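Local coordinates for protein phenol hydroxylase component phO (Pseudomonas stutzeri, PDB 3U52) that probably serves as the small, non-catalytic subunit of a multicomponent bacterial phenol hydroxylase, the diiron enzyme complex that converts phenols to catechols, at residues P46-S51 / D55-P60; D72-E77 / P87-S92. One frame throughout, in Å; residues are numbered along the deposited sequence.

Contact 1. Residues P46-S51 / D55-P60; sequences PGMTFS and DEILKP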
loop_
_atom_site.group_PDB
_atom_site.type_symbol
_atom_site.label_atom_id
_atom_site.label_comp_id
_atom_site.label_asym_id
_atom_site.label_seq_id
_atom_site.Cartn_x
_atom_site.Cartn_y
_atom_site.Cartn_z
ATOM N N PRO E 46 27.369 55.179 17.163
ATOM C CA PRO E 46 28.719 55.645 16.799
ATOM C C PRO E 46 29.276 56.726 17.777
ATOM O O PRO E 46 30.492 56.922 17.884
ATOM C CB PRO E 46 28.534 56.206 15.388
ATOM C CG PRO E 46 27.043 56.287 15.156
ATOM C CD PRO E 46 26.394 55.353 16.067
ATOM N N GLY E 47 28.387 57.375 18.518
ATOM C CA GLY E 47 28.801 58.346 19.515
ATOM C C GLY E 47 29.187 57.798 20.886
ATOM O O GLY E 47 29.792 58.530 21.690
ATOM N N MET E 48 28.875 56.530 21.176
ATOM C CA MET E 48 29.181 56.013 22.514
ATOM C C MET E 48 30.698 55.914 22.670
ATOM O O MET E 48 31.411 55.815 21.684
ATOM C CB MET E 48 28.492 54.677 22.782
ATOM C CG MET E 48 29.197 53.459 22.172
ATOM S SD MET E 48 28.284 51.892 22.354
ATOM C CE MET E 48 28.057 51.717 24.100
ATOM N N THR E 49 31.182 55.984 23.898
ATOM C CA THR E 49 32.634 55.963 24.124
ATOM C C THR E 49 33.122 54.513 24.087
ATOM O O THR E 49 32.360 53.589 24.332
ATOM C CB THR E 49 33.013 56.582 25.498
ATOM O OG1 THR E 49 32.381 55.847 26.551
ATOM C CG2 THR E 49 32.564 58.041 25.606
ATOM N N PHE E 50 34.396 54.318 23.797
ATOM C CA PHE E 50 34.973 52.988 23.867
ATOM C C PHE E 50 34.761 52.349 25.239
ATOM O O PHE E 50 34.490 51.159 25.306
ATOM C CB PHE E 50 36.446 52.962 23.461
ATOM C CG PHE E 50 36.915 51.584 23.062
ATOM C CD1 PHE E 50 37.354 50.673 24.033
ATOM C CD2 PHE E 50 36.840 51.169 21.733
ATOM C CE1 PHE E 50 37.759 49.364 23.678
ATOM C CE2 PHE E 50 37.236 49.885 21.378
ATOM C CZ PHE E 50 37.696 48.984 22.354
ATOM N N SER E 51 34.853 53.112 26.333
ATOM C CA SER E 51 34.661 52.520 27.660
ATOM C C SER E 51 33.200 52.145 27.921
ATOM O O SER E 51 32.932 51.172 28.640
ATOM C CB SER E 51 35.230 53.416 28.776
ATOM O OG SER E 51 34.551 54.676 28.773
ATOM N N ASP E 55 31.912 48.420 29.016
ATOM C CA ASP E 55 31.134 48.186 30.242
ATOM C C ASP E 55 29.653 47.919 30.024
ATOM O O ASP E 55 29.055 47.193 30.800
ATOM C CB ASP E 55 31.304 49.310 31.286
ATOM C CG ASP E 55 32.777 49.594 31.632
ATOM O OD1 ASP E 55 33.599 48.629 31.689
ATOM O OD2 ASP E 55 33.098 50.798 31.878
ATOM N N GLU E 56 29.045 48.517 29.009
ATOM C CA GLU E 56 27.604 48.359 28.821
ATOM C C GLU E 56 27.221 47.192 27.885
ATOM O O GLU E 56 26.123 46.638 28.002
ATOM C CB GLU E 56 26.953 49.658 28.291
ATOM C CG GLU E 56 27.125 50.951 29.142
ATOM C CD GLU E 56 26.524 52.179 28.434
ATOM O OE1 GLU E 56 26.731 53.327 28.903
ATOM O OE2 GLU E 56 25.841 51.997 27.394
ATOM N N ILE E 57 28.099 46.865 26.943
ATOM C CA ILE E 57 27.796 45.849 25.926
ATOM C C ILE E 57 28.690 44.628 25.984
ATOM O O ILE E 57 28.182 43.510 26.135
ATOM C CB ILE E 57 27.762 46.427 24.503
ATOM C CG1 ILE E 57 26.800 47.616 24.448
ATOM C CG2 ILE E 57 27.288 45.365 23.501
ATOM C CD1 ILE E 57 26.896 48.402 23.220
ATOM N N LEU E 58 30.003 44.817 25.903
ATOM C CA LEU E 58 30.919 43.670 25.853
ATOM C C LEU E 58 30.939 42.809 27.136
ATOM O O LEU E 58 30.857 41.581 27.095
ATOM C CB LEU E 58 32.312 44.136 25.432
ATOM C CG LEU E 58 33.258 43.070 24.897
ATOM C CD1 LEU E 58 32.594 42.348 23.677
ATOM C CD2 LEU E 58 34.631 43.684 24.524
ATOM N N LYS E 59 31.013 43.448 28.285
ATOM C CA LYS E 59 30.968 42.733 29.564
ATOM C C LYS E 59 29.675 41.875 29.791
ATOM O O LYS E 59 29.766 40.705 30.132
ATOM C CB LYS E 59 31.185 43.750 30.696
ATOM C CG LYS E 59 32.210 43.340 31.716
ATOM C CD LYS E 59 33.609 43.247 31.115
ATOM C CE LYS E 59 34.442 42.129 31.786
ATOM N NZ LYS E 59 34.284 41.923 33.272
ATOM N N PRO E 60 28.468 42.469 29.649
ATOM C CA PRO E 60 27.225 41.664 29.640
ATOM C C PRO E 60 27.157 40.528 28.618
ATOM O O PRO E 60 26.728 39.451 28.957
ATOM C CB PRO E 60 26.157 42.704 29.312
ATOM C CG PRO E 60 26.694 43.938 29.933
ATOM C CD PRO E 60 28.156 43.900 29.569
#
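M48 and I57 make the apolar part of this contact, methyl to methyl. The terminal CE of M48 lies 3.6 Å from CD1 of I57, and the sulphur follows close behind, with SD 3.9 Å from the same CD1. M48 reaches across because CG sits between its backbone N and carbonyl carbon (chi1 80°); the chain then runs straight to the sulphur and bends at chi3, laying CE on the isoleucine tip. I57 meets it with its longer branch, which is extended out to CD1, and the two side chains cross at a slant. I57 also packs on L42 and V44 of strand 40-44, while M48 rests on L93, so the pair lies between strand 40-44 on one hand and the loop residue L93 on the other.

E56 adds a looser, polar fringe. The extended E56 chain runs counter to M48 alongside it, bringing OE2 4.0 Å from CE of M48, a plain van der Waals approach.

The fold here is the beta-grasp of ubiquitin: the hairpin of strands 24-29 and 40-44 feeds into helix 50-62, which packs across the sheet, and this contact spans the helix start. T49 is the N-cap, its OG1 accepting from the N of A52.

Backbone bonding carries the rest. N of D55 donates to O of S51, at 3.0 Å and nearly straight (169°), the first-turn bond expected of a helix, before the wider pi-type turn at 55-58. Near the same acceptor stands the D55 carboxylate, with OD2 3.3 Å from S51 O; two acceptors share no proton there, and the approach is probably mildly unfavourable. The hydroxyl of S51 is engaged elsewhere, hydrogen-bonded to the carbonyl of A89.

Contact 2. Residues D72-E77 / P87-S92; sequences DFLNAE and PKADAS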
loop_
_atom_site.group_PDB
_atom_site.type_symbol
_atom_site.label_atom_id
_atom_site.label_comp_id
_atom_site.label_asym_id
_atom_site.label_seq_id
_atom_site.Cartn_x
_atom_site.Cartn_y
_atom_site.Cartn_z
ATOM N N ASP E 72 40.077 42.290 31.888
ATOM C CA ASP E 72 40.068 43.754 31.711
ATOM C C ASP E 72 40.141 44.028 30.214
ATOM O O ASP E 72 41.249 44.211 29.677
ATOM C CB ASP E 72 41.284 44.414 32.411
ATOM C CG ASP E 72 41.159 45.973 32.571
ATOM O OD1 ASP E 72 40.293 46.666 31.952
ATOM O OD2 ASP E 72 41.976 46.515 33.354
ATOM N N PHE E 73 38.988 43.999 29.526
ATOM C CA PHE E 73 38.956 44.231 28.072
ATOM C C PHE E 73 39.379 45.691 27.930
ATOM O O PHE E 73 39.024 46.472 28.771
ATOM C CB PHE E 73 37.525 44.052 27.528
ATOM C CG PHE E 73 36.963 42.649 27.676
ATOM C CD1 PHE E 73 37.476 41.589 26.946
ATOM C CD2 PHE E 73 35.895 42.398 28.532
ATOM C CE1 PHE E 73 36.932 40.271 27.088
ATOM C CE2 PHE E 73 35.355 41.089 28.679
ATOM C CZ PHE E 73 35.892 40.035 27.943
ATOM N N LEU E 74 40.115 46.142 26.945
ATOM C CA LEU E 74 40.450 47.630 27.075
ATOM C C LEU E 74 41.916 47.768 27.329
ATOM O O LEU E 74 42.642 48.322 26.499
ATOM C CB LEU E 74 39.671 48.313 28.240
ATOM C CG LEU E 74 39.236 49.811 28.442
ATOM C CD1 LEU E 74 40.093 50.569 29.401
ATOM C CD2 LEU E 74 39.044 50.643 27.178
ATOM N N ASN E 75 42.366 47.218 28.454
ATOM C CA ASN E 75 43.796 47.066 28.660
ATOM C C ASN E 75 44.297 45.749 28.097
ATOM O O ASN E 75 45.486 45.471 28.165
ATOM C CB ASN E 75 44.188 47.223 30.130
ATOM C CG ASN E 75 43.725 48.573 30.725
ATOM O OD1 ASN E 75 43.987 49.646 30.171
ATOM N ND2 ASN E 75 43.012 48.504 31.841
ATOM N N ALA E 76 43.390 44.961 27.494
ATOM C CA ALA E 76 43.755 43.764 26.715
ATOM C C ALA E 76 44.402 44.152 25.384
ATOM O O ALA E 76 44.597 45.333 25.105
ATOM C CB ALA E 76 42.502 42.870 26.495
ATOM N N GLU E 77 44.713 43.183 24.535
ATOM C CA GLU E 77 45.289 43.497 23.230
ATOM C C GLU E 77 44.235 43.564 22.114
ATOM O O GLU E 77 43.429 42.641 22.001
ATOM C CB GLU E 77 46.285 42.442 22.879
ATOM C CG GLU E 77 47.387 42.384 23.887
ATOM C CD GLU E 77 48.578 41.642 23.361
ATOM O OE1 GLU E 77 49.421 41.238 24.202
ATOM O OE2 GLU E 77 48.657 41.456 22.108
ATOM N N PRO E 87 42.844 51.485 21.856
ATOM C CA PRO E 87 41.625 52.180 22.141
ATOM C C PRO E 87 41.863 53.398 23.029
ATOM O O PRO E 87 42.743 53.365 23.901
ATOM C CB PRO E 87 40.808 51.149 22.919
ATOM C CG PRO E 87 41.786 50.155 23.441
ATOM C CD PRO E 87 42.885 50.129 22.454
ATOM N N LYS E 88 41.061 54.439 22.804
ATOM C CA LYS E 88 40.941 55.596 23.702
ATOM C C LYS E 88 39.632 55.480 24.479
ATOM O O LYS E 88 38.549 55.640 23.921
ATOM C CB LYS E 88 40.939 56.880 22.880
ATOM C CG LYS E 88 42.179 57.061 22.022
ATOM C CD LYS E 88 41.823 57.381 20.552
ATOM C CE LYS E 88 42.600 58.604 19.991
ATOM N NZ LYS E 88 44.108 58.489 20.047
ATOM N N ALA E 89 39.729 55.193 25.767
ATOM C CA ALA E 89 38.550 54.923 26.573
ATOM C C ALA E 89 37.449 56.003 26.492
ATOM O O ALA E 89 36.281 55.687 26.373
ATOM C CB ALA E 89 38.955 54.683 28.010
ATOM N N ASP E 90 37.832 57.275 26.548
ATOM C CA ASP E 90 36.867 58.355 26.689
ATOM C C ASP E 90 36.467 58.965 25.330
ATOM O O ASP E 90 35.708 59.924 25.292
ATOM C CB ASP E 90 37.421 59.432 27.663
ATOM C CG ASP E 90 37.456 58.960 29.141
ATOM O OD1 ASP E 90 36.419 58.464 29.672
ATOM O OD2 ASP E 90 38.523 59.110 29.804
ATOM N N ALA E 91 36.964 58.403 24.230
ATOM C CA ALA E 91 36.645 58.880 22.868
ATOM C C ALA E 91 35.556 58.031 22.197
ATOM O O ALA E 91 35.482 56.812 22.413
ATOM C CB ALA E 91 37.860 58.877 22.023
ATOM N N SER E 92 34.729 58.670 21.377
ATOM C CA SER E 92 33.629 57.968 20.730
ATOM C C SER E 92 34.160 56.872 19.792
ATOM O O SER E 92 35.330 56.881 19.385
ATOM C CB SER E 92 32.705 58.948 19.975
ATOM O OG SER E 92 33.224 59.254 18.695
#
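Two loops of the beta-grasp fold meet where L74 faces P87 and A89: 72-77 is the last part of the connection from helix 50-62 to strand 77-80, while the loop segment 87-92 follows strand 83-85 on the way to strand 102-107. The contact is small and entirely van der Waals. CD2 of L74 lies beside the A89 methyl, 4.1 Å from CB, the two methyl bonds turned away from the line between them, a light touch. The second touch is made by the proline ring: CG of P87 comes 3.7 Å from the carbonyl oxygen of L74.

L74 carries this meeting alone from its side. Its CG is anti to the backbone N (chi1 -154°), which swings the isobutyl group over toward the other loop, and its backbone has a positive phi (112°), uncommon for a leucine. The same side chain touches F50 of the helix, as does P87, whose ring also packs on W78.

Each loop is stiffened from within. In 72-77, the amide nitrogen ND2 of N75 donates to OD2 of D72 at 2.7 Å. The carboxylate oxygen lies in the plane of the amide, but the amide arrives from above the carboxylate plane, about 50° out of it. The backbone bond from N75 N to D72 O is only weak. In 87-92, a type I beta turn runs from K88 to A91, closed by A91 N to K88 O at 3.2 Å, and it presents the A89 methyl to L74. The two connections, helix to third strand and fourth strand to fifth, are those of a ubiquitin-like beta-grasp, meeting here beside F50 at the helix start.

Both contacts lie at the surface, 10 Å apart between centres, on the same side of the chain's centre. Contact 1 is local, holding the start of helix 50-62 to its next turn and relying on a helical hydrogen bond beside a methionine-isoleucine packing. Contact 2 joins two loops further along the chain through van der Waals touches alone. They are wired together: S51 N lies 2.9 Å from A89 O and F50 N 3.1 Å from A91 O, both probable hydrogen bonds, so the loop 87-92 runs against the helix start. At the far end, CE of K59 packs 3.4 Å from CE2 of F73, tying the helix to the loop 72-77.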